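Local structure of transposon Tn7 transposition protein tnsA (Escherichia coli, 1T0F) at residues 48-53 against 65-70; 58-63 against 82-87; 114-119 against 129-134. The protein cuts the 5' DNA strands at the ends of transposon Tn7, forming the Tn7 transposase together with TnsB. All blocks are in the same frame, centred on the assembly; numbering follows the deposited sequence.

Interaction 1: 48-53 against 65-70; sequences HRIYSH and LELAVF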
loop_
_atom_site.group_PDB
_atom_site.type_symbol
_atom_site.label_atom_id
_atom_site.label_comp_id
_atom_site.label_asym_id
_atom_site.label_seq_id
_atom_site.Cartn_x
_atom_site.Cartn_y
_atom_site.Cartn_z
ATOM N N HIS A 48 1.259 5.527 -8.195
ATOM C CA HIS A 48 2.563 5.912 -7.682
ATOM C C HIS A 48 3.541 4.763 -7.865
ATOM O O HIS A 48 3.196 3.594 -7.668
ATOM C CB HIS A 48 2.481 6.224 -6.181
ATOM C CG HIS A 48 1.500 7.297 -5.829
ATOM N ND1 HIS A 48 1.789 8.639 -5.946
ATOM C CD2 HIS A 48 0.233 7.223 -5.352
ATOM C CE1 HIS A 48 0.742 9.348 -5.555
ATOM N NE2 HIS A 48 -0.215 8.512 -5.190
ATOM N N ARG A 49 4.763 5.109 -8.241
ATOM C CA ARG A 49 5.837 4.145 -8.400
ATOM C C ARG A 49 6.823 4.605 -7.342
ATOM O O ARG A 49 7.302 5.741 -7.380
ATOM C CB ARG A 49 6.442 4.248 -9.799
ATOM C CG ARG A 49 5.562 3.626 -10.872
ATOM C CD ARG A 49 5.755 2.127 -10.909
ATOM N NE ARG A 49 6.627 1.729 -12.014
ATOM C CZ ARG A 49 7.482 0.710 -11.974
ATOM N NH1 ARG A 49 7.596 -0.024 -10.874
ATOM N NH2 ARG A 49 8.212 0.415 -13.040
ATOM N N ILE A 50 7.114 3.742 -6.379
ATOM C CA ILE A 50 8.012 4.146 -5.315
ATOM C C ILE A 50 9.038 3.093 -4.932
ATOM O O ILE A 50 8.737 1.905 -4.823
ATOM C CB ILE A 50 7.199 4.584 -4.068
ATOM C CG1 ILE A 50 8.133 5.148 -2.993
ATOM C CG2 ILE A 50 6.409 3.415 -3.523
ATOM C CD1 ILE A 50 7.407 5.964 -1.941
ATOM N N TYR A 51 10.263 3.558 -4.732
ATOM C CA TYR A 51 11.365 2.682 -4.359
ATOM C C TYR A 51 11.259 2.295 -2.887
ATOM O O TYR A 51 10.855 3.108 -2.048
ATOM C CB TYR A 51 12.693 3.396 -4.618
ATOM C CG TYR A 51 13.902 2.569 -4.267
ATOM C CD1 TYR A 51 14.304 1.512 -5.078
ATOM C CD2 TYR A 51 14.638 2.834 -3.111
ATOM C CE1 TYR A 51 15.416 0.734 -4.750
ATOM C CE2 TYR A 51 15.749 2.062 -2.774
ATOM C CZ TYR A 51 16.130 1.015 -3.600
ATOM O OH TYR A 51 17.230 0.251 -3.277
ATOM N N SER A 52 11.619 1.051 -2.582
ATOM C CA SER A 52 11.580 0.538 -1.210
ATOM C C SER A 52 12.969 0.109 -0.760
ATOM O O SER A 52 13.653 -0.607 -1.488
ATOM C CB SER A 52 10.658 -0.677 -1.120
ATOM O OG SER A 52 10.985 -1.484 0.008
ATOM N N HIS A 53 13.382 0.540 0.433
ATOM C CA HIS A 53 14.691 0.140 0.948
ATOM C C HIS A 53 14.616 -1.311 1.410
ATOM O O HIS A 53 15.606 -2.043 1.354
ATOM C CB HIS A 53 15.120 1.012 2.133
ATOM C CG HIS A 53 15.325 2.452 1.790
ATOM N ND1 HIS A 53 16.092 3.296 2.565
ATOM C CD2 HIS A 53 14.826 3.212 0.786
ATOM C CE1 HIS A 53 16.055 4.513 2.055
ATOM N NE2 HIS A 53 15.292 4.490 0.975
ATOM N N LEU A 65 -4.353 6.079 -1.227
ATOM C CA LEU A 65 -4.563 5.294 -0.018
ATOM C C LEU A 65 -3.545 4.161 0.071
ATOM O O LEU A 65 -3.029 3.862 1.149
ATOM C CB LEU A 65 -5.982 4.727 0.017
ATOM C CG LEU A 65 -6.356 3.990 1.300
ATOM C CD1 LEU A 65 -5.843 4.743 2.518
ATOM C CD2 LEU A 65 -7.889 3.825 1.355
ATOM N N GLU A 66 -3.266 3.522 -1.066
ATOM C CA GLU A 66 -2.281 2.443 -1.099
ATOM C C GLU A 66 -0.905 3.023 -0.797
ATOM O O GLU A 66 -0.083 2.384 -0.137
ATOM C CB GLU A 66 -2.277 1.757 -2.468
ATOM C CG GLU A 66 -3.356 0.683 -2.605
ATOM C CD GLU A 66 -3.417 0.081 -4.004
ATOM O OE1 GLU A 66 -2.350 -0.046 -4.645
ATOM O OE2 GLU A 66 -4.534 -0.279 -4.450
ATOM N N LEU A 67 -0.653 4.233 -1.290
ATOM C CA LEU A 67 0.617 4.907 -1.022
ATOM C C LEU A 67 0.766 5.113 0.490
ATOM O O LEU A 67 1.833 4.863 1.062
ATOM C CB LEU A 67 0.662 6.271 -1.722
ATOM C CG LEU A 67 1.847 7.191 -1.391
ATOM C CD1 LEU A 67 3.152 6.546 -1.852
ATOM C CD2 LEU A 67 1.645 8.544 -2.072
ATOM N N ALA A 68 -0.301 5.573 1.138
ATOM C CA ALA A 68 -0.246 5.809 2.585
ATOM C C ALA A 68 0.069 4.524 3.363
ATOM O O ALA A 68 0.867 4.533 4.305
ATOM C CB ALA A 68 -1.561 6.408 3.067
ATOM N N VAL A 69 -0.554 3.419 2.970
ATOM C CA VAL A 69 -0.315 2.145 3.636
ATOM C C VAL A 69 1.115 1.676 3.369
ATOM O O VAL A 69 1.792 1.189 4.275
ATOM C CB VAL A 69 -1.322 1.059 3.163
ATOM C CG1 VAL A 69 -0.990 -0.277 3.809
ATOM C CG2 VAL A 69 -2.747 1.474 3.532
ATOM N N PHE A 70 1.577 1.828 2.131
ATOM C CA PHE A 70 2.938 1.432 1.793
ATOM C C PHE A 70 3.966 2.205 2.630
ATOM O O PHE A 70 4.865 1.612 3.221
ATOM C CB PHE A 70 3.234 1.683 0.312
ATOM C CG PHE A 70 4.680 1.491 -0.046
ATOM C CD1 PHE A 70 5.183 0.223 -0.303
ATOM C CD2 PHE A 70 5.560 2.572 -0.039
ATOM C CE1 PHE A 70 6.545 0.032 -0.544
ATOM C CE2 PHE A 70 6.920 2.394 -0.275
ATOM C CZ PHE A 70 7.412 1.116 -0.527
#

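Interaction 2: 58-63 against 82-87; sequences VHHLLS and IREQFP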
loop_
_atom_site.group_PDB
_atom_site.type_symbol
_atom_site.label_atom_id
_atom_site.label_comp_id
_atom_site.label_asym_id
_atom_site.label_seq_id
_atom_site.Cartn_x
_atom_site.Cartn_y
_atom_site.Cartn_z
ATOM N N VAL A 58 10.947 -1.192 -7.048
ATOM C CA VAL A 58 10.136 -0.003 -7.269
ATOM C C VAL A 58 8.734 -0.615 -7.232
ATOM O O VAL A 58 8.381 -1.432 -8.091
ATOM C CB VAL A 58 10.373 0.642 -8.653
ATOM C CG1 VAL A 58 9.263 1.654 -8.944
ATOM C CG2 VAL A 58 11.726 1.345 -8.676
ATOM N N HIS A 59 7.947 -0.242 -6.227
ATOM C CA HIS A 59 6.609 -0.791 -6.070
ATOM C C HIS A 59 5.554 -0.066 -6.888
ATOM O O HIS A 59 5.722 1.095 -7.251
ATOM C CB HIS A 59 6.202 -0.765 -4.595
ATOM C CG HIS A 59 7.052 -1.633 -3.722
ATOM N ND1 HIS A 59 6.581 -2.784 -3.130
ATOM C CD2 HIS A 59 8.352 -1.526 -3.358
ATOM C CE1 HIS A 59 7.555 -3.350 -2.436
ATOM N NE2 HIS A 59 8.639 -2.606 -2.559
ATOM N N HIS A 60 4.460 -0.776 -7.145
ATOM C CA HIS A 60 3.327 -0.257 -7.908
ATOM C C HIS A 60 2.123 -0.082 -7.010
ATOM O O HIS A 60 1.520 -1.063 -6.582
ATOM C CB HIS A 60 2.956 -1.231 -9.020
ATOM C CG HIS A 60 3.934 -1.251 -10.149
ATOM N ND1 HIS A 60 3.718 -0.572 -11.328
ATOM C CD2 HIS A 60 5.144 -1.844 -10.270
ATOM C CE1 HIS A 60 4.754 -0.748 -12.130
ATOM N NE2 HIS A 60 5.633 -1.515 -11.511
ATOM N N LEU A 61 1.770 1.169 -6.743
ATOM C CA LEU A 61 0.633 1.483 -5.890
ATOM C C LEU A 61 -0.411 2.160 -6.778
ATOM O O LEU A 61 -0.088 3.073 -7.544
ATOM C CB LEU A 61 1.090 2.401 -4.752
ATOM C CG LEU A 61 2.328 1.833 -4.036
ATOM C CD1 LEU A 61 2.831 2.828 -2.994
ATOM C CD2 LEU A 61 1.993 0.503 -3.400
ATOM N N LEU A 62 -1.655 1.704 -6.671
ATOM C CA LEU A 62 -2.730 2.224 -7.511
ATOM C C LEU A 62 -3.678 3.288 -6.947
ATOM O O LEU A 62 -4.718 3.565 -7.547
ATOM C CB LEU A 62 -3.536 1.043 -8.064
ATOM C CG LEU A 62 -2.877 0.291 -9.231
ATOM C CD1 LEU A 62 -1.449 -0.126 -8.885
ATOM C CD2 LEU A 62 -3.721 -0.927 -9.573
ATOM N N SER A 63 -3.324 3.891 -5.813
ATOM C CA SER A 63 -4.141 4.951 -5.221
ATOM C C SER A 63 -3.339 5.659 -4.135
ATOM O O SER A 63 -2.323 5.135 -3.675
ATOM C CB SER A 63 -5.420 4.378 -4.603
ATOM O OG SER A 63 -5.150 3.681 -3.398
ATOM N N ILE A 82 7.297 -6.745 1.369
ATOM C CA ILE A 82 6.006 -6.139 1.064
ATOM C C ILE A 82 5.700 -6.563 -0.366
ATOM O O ILE A 82 6.410 -6.175 -1.293
ATOM C CB ILE A 82 6.065 -4.598 1.120
ATOM C CG1 ILE A 82 6.318 -4.132 2.560
ATOM C CG2 ILE A 82 4.745 -4.004 0.599
ATOM C CD1 ILE A 82 6.622 -2.637 2.674
ATOM N N ARG A 83 4.667 -7.381 -0.530
ATOM C CA ARG A 83 4.268 -7.849 -1.850
ATOM C C ARG A 83 2.903 -7.258 -2.207
ATOM O O ARG A 83 1.871 -7.751 -1.769
ATOM C CB ARG A 83 4.237 -9.382 -1.865
ATOM C CG ARG A 83 5.648 -10.011 -1.975
ATOM C CD ARG A 83 5.632 -11.541 -1.900
ATOM N NE ARG A 83 5.352 -12.048 -0.554
ATOM C CZ ARG A 83 5.021 -13.308 -0.278
ATOM N NH1 ARG A 83 4.918 -14.197 -1.254
ATOM N NH2 ARG A 83 4.812 -13.692 0.973
ATOM N N GLU A 84 2.923 -6.193 -3.001
ATOM C CA GLU A 84 1.702 -5.490 -3.399
ATOM C C GLU A 84 0.982 -6.165 -4.558
ATOM O O GLU A 84 1.597 -6.882 -5.353
ATOM C CB GLU A 84 2.019 -4.035 -3.778
ATOM C CG GLU A 84 2.678 -3.824 -5.153
ATOM C CD GLU A 84 4.202 -3.978 -5.149
ATOM O OE1 GLU A 84 4.761 -4.577 -4.205
ATOM O OE2 GLU A 84 4.842 -3.506 -6.114
ATOM N N GLN A 85 -0.325 -5.923 -4.643
ATOM C CA GLN A 85 -1.168 -6.483 -5.705
ATOM C C GLN A 85 -0.913 -7.989 -5.806
ATOM O O GLN A 85 -0.566 -8.510 -6.875
ATOM C CB GLN A 85 -0.849 -5.807 -7.048
ATOM C CG GLN A 85 -0.498 -4.314 -7.008
ATOM C CD GLN A 85 -1.548 -3.434 -6.331
ATOM O OE1 GLN A 85 -2.735 -3.775 -6.278
ATOM N NE2 GLN A 85 -1.109 -2.278 -5.825
ATOM N N PHE A 86 -1.087 -8.682 -4.685
ATOM C CA PHE A 86 -0.856 -10.120 -4.620
ATOM C C PHE A 86 -2.083 -10.889 -5.124
ATOM O O PHE A 86 -3.168 -10.803 -4.546
ATOM C CB PHE A 86 -0.533 -10.528 -3.180
ATOM C CG PHE A 86 -0.068 -11.945 -3.048
ATOM C CD1 PHE A 86 1.237 -12.291 -3.379
ATOM C CD2 PHE A 86 -0.937 -12.939 -2.621
ATOM C CE1 PHE A 86 1.670 -13.613 -3.287
ATOM C CE2 PHE A 86 -0.515 -14.267 -2.526
ATOM C CZ PHE A 86 0.795 -14.601 -2.860
ATOM N N PRO A 87 -1.911 -11.672 -6.202
ATOM C CA PRO A 87 -3.002 -12.453 -6.797
ATOM C C PRO A 87 -3.447 -13.658 -5.977
ATOM O O PRO A 87 -2.623 -14.353 -5.386
ATOM C CB PRO A 87 -2.422 -12.848 -8.153
ATOM C CG PRO A 87 -0.980 -13.131 -7.790
ATOM C CD PRO A 87 -0.632 -11.940 -6.896
#

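Interaction 3: 114-119 against 129-134; sequences MSTDFL and QFAIQV. With MG (magnesium ion), chain E.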
loop_
_atom_site.group_PDB
_atom_site.type_symbol
_atom_site.label_atom_id
_atom_site.label_comp_id
_atom_site.label_asym_id
_atom_site.label_seq_id
_atom_site.Cartn_x
_atom_site.Cartn_y
_atom_site.Cartn_z
ATOM N N MET A 114 -8.527 -12.188 -8.719
ATOM C CA MET A 114 -8.647 -11.278 -7.584
ATOM C C MET A 114 -7.257 -11.023 -7.006
ATOM O O MET A 114 -6.347 -11.839 -7.176
ATOM C CB MET A 114 -9.549 -11.896 -6.514
ATOM C CG MET A 114 -10.979 -12.114 -6.969
ATOM S SD MET A 114 -12.028 -12.767 -5.681
ATOM C CE MET A 114 -12.258 -11.268 -4.667
ATOM N N SER A 115 -7.086 -9.887 -6.338
ATOM C CA SER A 115 -5.794 -9.569 -5.734
ATOM C C SER A 115 -5.972 -8.844 -4.402
ATOM O O SER A 115 -6.968 -8.152 -4.181
ATOM C CB SER A 115 -4.941 -8.722 -6.691
ATOM O OG SER A 115 -5.521 -7.455 -6.957
ATOM N N THR A 116 -5.010 -9.043 -3.508
ATOM C CA THR A 116 -5.017 -8.408 -2.196
ATOM C C THR A 116 -3.956 -7.321 -2.293
ATOM O O THR A 116 -2.841 -7.572 -2.753
ATOM C CB THR A 116 -4.680 -9.433 -1.092
ATOM O OG1 THR A 116 -5.786 -10.329 -0.943
ATOM C CG2 THR A 116 -4.431 -8.735 0.246
ATOM N N ASP A 117 -4.297 -6.113 -1.867
ATOM C CA ASP A 117 -3.381 -5.003 -2.010
ATOM C C ASP A 117 -1.976 -5.192 -1.465
ATOM O O ASP A 117 -1.024 -4.765 -2.114
ATOM C CB ASP A 117 -4.022 -3.733 -1.462
ATOM C CG ASP A 117 -5.324 -3.401 -2.188
ATOM O OD1 ASP A 117 -5.434 -3.749 -3.385
ATOM O OD2 ASP A 117 -6.231 -2.809 -1.578
ATOM N N PHE A 118 -1.842 -5.824 -0.298
ATOM C CA PHE A 118 -0.517 -6.061 0.289
ATOM C C PHE A 118 -0.442 -7.366 1.065
ATOM O O PHE A 118 -1.327 -7.673 1.866
ATOM C CB PHE A 118 -0.126 -4.952 1.282
ATOM C CG PHE A 118 -0.064 -3.574 0.694
ATOM C CD1 PHE A 118 1.078 -3.129 0.030
ATOM C CD2 PHE A 118 -1.136 -2.695 0.849
ATOM C CE1 PHE A 118 1.153 -1.823 -0.469
ATOM C CE2 PHE A 118 -1.073 -1.389 0.358
ATOM C CZ PHE A 118 0.074 -0.948 -0.302
ATOM N N LEU A 119 0.614 -8.136 0.829
ATOM C CA LEU A 119 0.854 -9.359 1.589
ATOM C C LEU A 119 2.172 -8.992 2.265
ATOM O O LEU A 119 3.167 -8.725 1.591
ATOM C CB LEU A 119 1.034 -10.582 0.685
ATOM C CG LEU A 119 1.446 -11.838 1.465
ATOM C CD1 LEU A 119 0.391 -12.192 2.501
ATOM C CD2 LEU A 119 1.644 -13.006 0.500
ATOM N N GLN A 129 3.128 -12.755 9.292
ATOM C CA GLN A 129 2.603 -12.545 7.954
ATOM C C GLN A 129 1.154 -12.101 8.065
ATOM O O GLN A 129 0.396 -12.628 8.877
ATOM C CB GLN A 129 2.682 -13.839 7.143
ATOM C CG GLN A 129 2.635 -13.636 5.638
ATOM C CD GLN A 129 2.926 -14.916 4.869
ATOM O OE1 GLN A 129 3.445 -14.881 3.752
ATOM N NE2 GLN A 129 2.588 -16.053 5.465
ATOM N N PHE A 130 0.775 -11.108 7.275
ATOM C CA PHE A 130 -0.609 -10.661 7.287
ATOM C C PHE A 130 -0.922 -10.029 5.953
ATOM O O PHE A 130 -0.021 -9.606 5.235
ATOM C CB PHE A 130 -0.890 -9.692 8.450
ATOM C CG PHE A 130 -0.113 -8.406 8.398
ATOM C CD1 PHE A 130 -0.544 -7.342 7.604
ATOM C CD2 PHE A 130 1.036 -8.241 9.172
ATOM C CE1 PHE A 130 0.149 -6.135 7.579
ATOM C CE2 PHE A 130 1.739 -7.035 9.157
ATOM C CZ PHE A 130 1.294 -5.979 8.356
ATOM N N ALA A 131 -2.204 -10.006 5.608
ATOM C CA ALA A 131 -2.625 -9.431 4.342
ATOM C C ALA A 131 -3.525 -8.232 4.582
ATOM O O ALA A 131 -4.233 -8.167 5.585
ATOM C CB ALA A 131 -3.362 -10.497 3.503
ATOM N N ILE A 132 -3.488 -7.282 3.653
ATOM C CA ILE A 132 -4.295 -6.075 3.760
ATOM C C ILE A 132 -5.001 -5.715 2.457
ATOM O O ILE A 132 -4.399 -5.764 1.381
ATOM C CB ILE A 132 -3.425 -4.840 4.143
ATOM C CG1 ILE A 132 -2.873 -4.987 5.563
ATOM C CG2 ILE A 132 -4.254 -3.551 4.025
ATOM C CD1 ILE A 132 -2.122 -3.758 6.047
ATOM N N GLN A 133 -6.285 -5.377 2.561
ATOM C CA GLN A 133 -7.040 -4.888 1.414
ATOM C C GLN A 133 -7.358 -3.438 1.813
ATOM O O GLN A 133 -7.825 -3.176 2.925
ATOM C CB GLN A 133 -8.346 -5.668 1.194
ATOM C CG GLN A 133 -9.229 -5.060 0.089
ATOM C CD GLN A 133 -8.614 -5.139 -1.304
ATOM O OE1 GLN A 133 -8.923 -4.324 -2.180
ATOM N NE2 GLN A 133 -7.760 -6.129 -1.523
ATOM N N VAL A 134 -7.078 -2.511 0.908
ATOM C CA VAL A 134 -7.293 -1.086 1.118
ATOM C C VAL A 134 -8.600 -0.640 0.440
ATOM O O VAL A 134 -8.827 -0.945 -0.722
ATOM C CB VAL A 134 -6.098 -0.324 0.525
ATOM C CG1 VAL A 134 -6.338 1.131 0.553
ATOM C CG2 VAL A 134 -4.831 -0.684 1.296
HETATM MG MG MG E . -8.184 -2.029 -2.733
HETATM O O HOH W 1 -7.029 -0.080 -3.914
HETATM O O HOH W 2 -10.116 -1.364 -4.059
#

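Interaction 1: 48-53 against 65-70
The hydroxyl oxygen of S52 is gripped twice, by E74 OE1 and by the backbone nitrogen of T55, with OG turned anti to the backbone N. Held in this way, the serine brings its CB to the edge of the F70 ring, in plane and 3.8 Å from F70 CZ. The rest of the contact is mainly apolar and CH-pi, and no hydrogen bond spans the two segments. It packs one strand of the small antiparallel pair 48-51/58-61 on helix 64-75, which carries active-site E66. The axis of strand 48-51 runs 13° from that of helical segment 65-70, N to C in the same sense, and comes within 9.8 Å of it. H48 and I50, on the strand face turned to the helix, meet L67 and F70. I50 CG2 sits over one face of the F70 ring, 3.4 Å from CE2, and its CD1 lies 4.3 Å from L67 CD1, so the isoleucine bridges both helix residues. At the other end L67 CD2 stands nearly straight above the centre of the H48 imidazole, 3.6 Å from the ring centroid, and the two side chains cross at about a right angle. H48 NE2 is hydrogen-bonded to D64 OD1, which helps to fix the ring across the leucine methyl. An alanine at H48 would remove the imidazole and would probably lose both the CH-pi seat of L67 and the tie to D64. The contact is held by burial of hydrocarbon and aromatic surface, with the polar ends of H48 and S52 satisfied by D64, E74 and T55.

Interaction 2: 58-63 against 82-87
Strand 58-61 crosses strand 82-84 at 44° with 7.8 Å between their axes, a separation that leaves the joining to side chains reaching for backbone and ring. E84 does most of this work. Its CG takes the crowded position between the backbone N and the carbonyl carbon (chi1 76°), and the bend that follows lays the carboxylate beside H59 and H60. E84 OE1 accepts a hydrogen bond from H59 ND1 at 2.8 Å, a bent bond whose donor stands well above the carboxylate plane. E84 OE2 takes the backbone N-H of H60 at 2.9 Å, much straighter, though again from above that plane. R57 NH2 forms a salt bridge with OE1, so the buried carboxylate is probably stabilised as the anion. On the far side of its ring H59 is hydrogen-bonded through NE2 to T55 OG1, and its CE1 edge lies in plane against the carbonyl oxygen of I82. Both segments belong to the restriction-enzyme-like nuclease fold of the PD-(D/E)XK group: strand 82-84 is part of the outermost strand, 79-87, of the catalytic sheet, while 58-61 pairs with 48-51 in a separate small antiparallel sheet. Where the edge strand turns its corner, Q85 adopts a left-handed backbone conformation and its bent side chain points its amide at the other strand. Q85 NE2 donates to H60 O at 3.0 Å, in the carbonyl plane, with L62 CD1 3.8 Å from the same nitrogen. It is also hydrogen-bonded to OE1 of E66, which the backbone N of L62 grips as well, two bonds that probably help to orient this active-site carboxylate. S63, at the N-cap of helix 64-75, caps the backbone N of E66 with its OG.

Interaction 3: 114-119 against 129-134
The F118 ring is met at its edge, in plane, by V134 CG2, 3.9 Å from CE2, while the F130 ring has I132 CG1 of its own strand at its edge. Two smaller flat groups, the D117 carboxylate and the Q133 amide, cross obliquely with their planes 44° apart, and each turns one oxygen to a magnesium ion. D117 OD2 binds the metal at 2.4 Å and Q133 OE1 at 2.5 Å; the V134 carbonyl oxygen and two waters are its other ligands. D117 OD2 is gripped a second time: the V134 backbone N-H donates to its anti lone pair at 2.6 Å, nearly straight. The ion and the N-H together would be expected to keep this active-site carboxylate ionised. What brings D117 here is a classic beta bulge, with D117 and F118 both opposite I132. F118 and I132 form a hydrogen-bonded antiparallel pair, I132 N to F118 O being 2.8 Å, and L119 faces A131 in the next, non-hydrogen-bonded pair. Q133 extends CG anti to its backbone N and then bends, which swings the amide to the metal; its NE2 is held by E152 and only weakly by S115 O. D117 and the run Q133, V134 and active-site K135 fit the D...(D/E)XK signature of PD-(D/E)XK nucleases, with Q133 where an acidic residue is usual. The hairpin lies between strand 79-87, paired with 115-122, and strand 163-166, next to 129-134. Helix 64-75 packs V69 against F118 and V134 on one face of the sheet, and helix 143-159 places W156 against L119 and A131 on the other.

The centres of interactions 1 and 2 are about 8 Å apart, those of 2 and 3 about 9 Å, and those of 1 and 3 about 14 Å, so interaction 2 lies between the others. Interactions 1 and 2 cross along the chain and share the small sheet of strands 48-51 and 58-61; interaction 3 follows both. Interactions 2 and 3 share the catalytic sheet through the pairing of 79-87 with 115-122. Helix 64-75 links all three: it faces the small sheet with L67 and F70, bonds Q85 through E66, and brings E66 OE2 to 3.7 Å from D117 OD1, two like charges near the metal. The nuclease active site is thus assembled where helix, hairpin and edge strand converge.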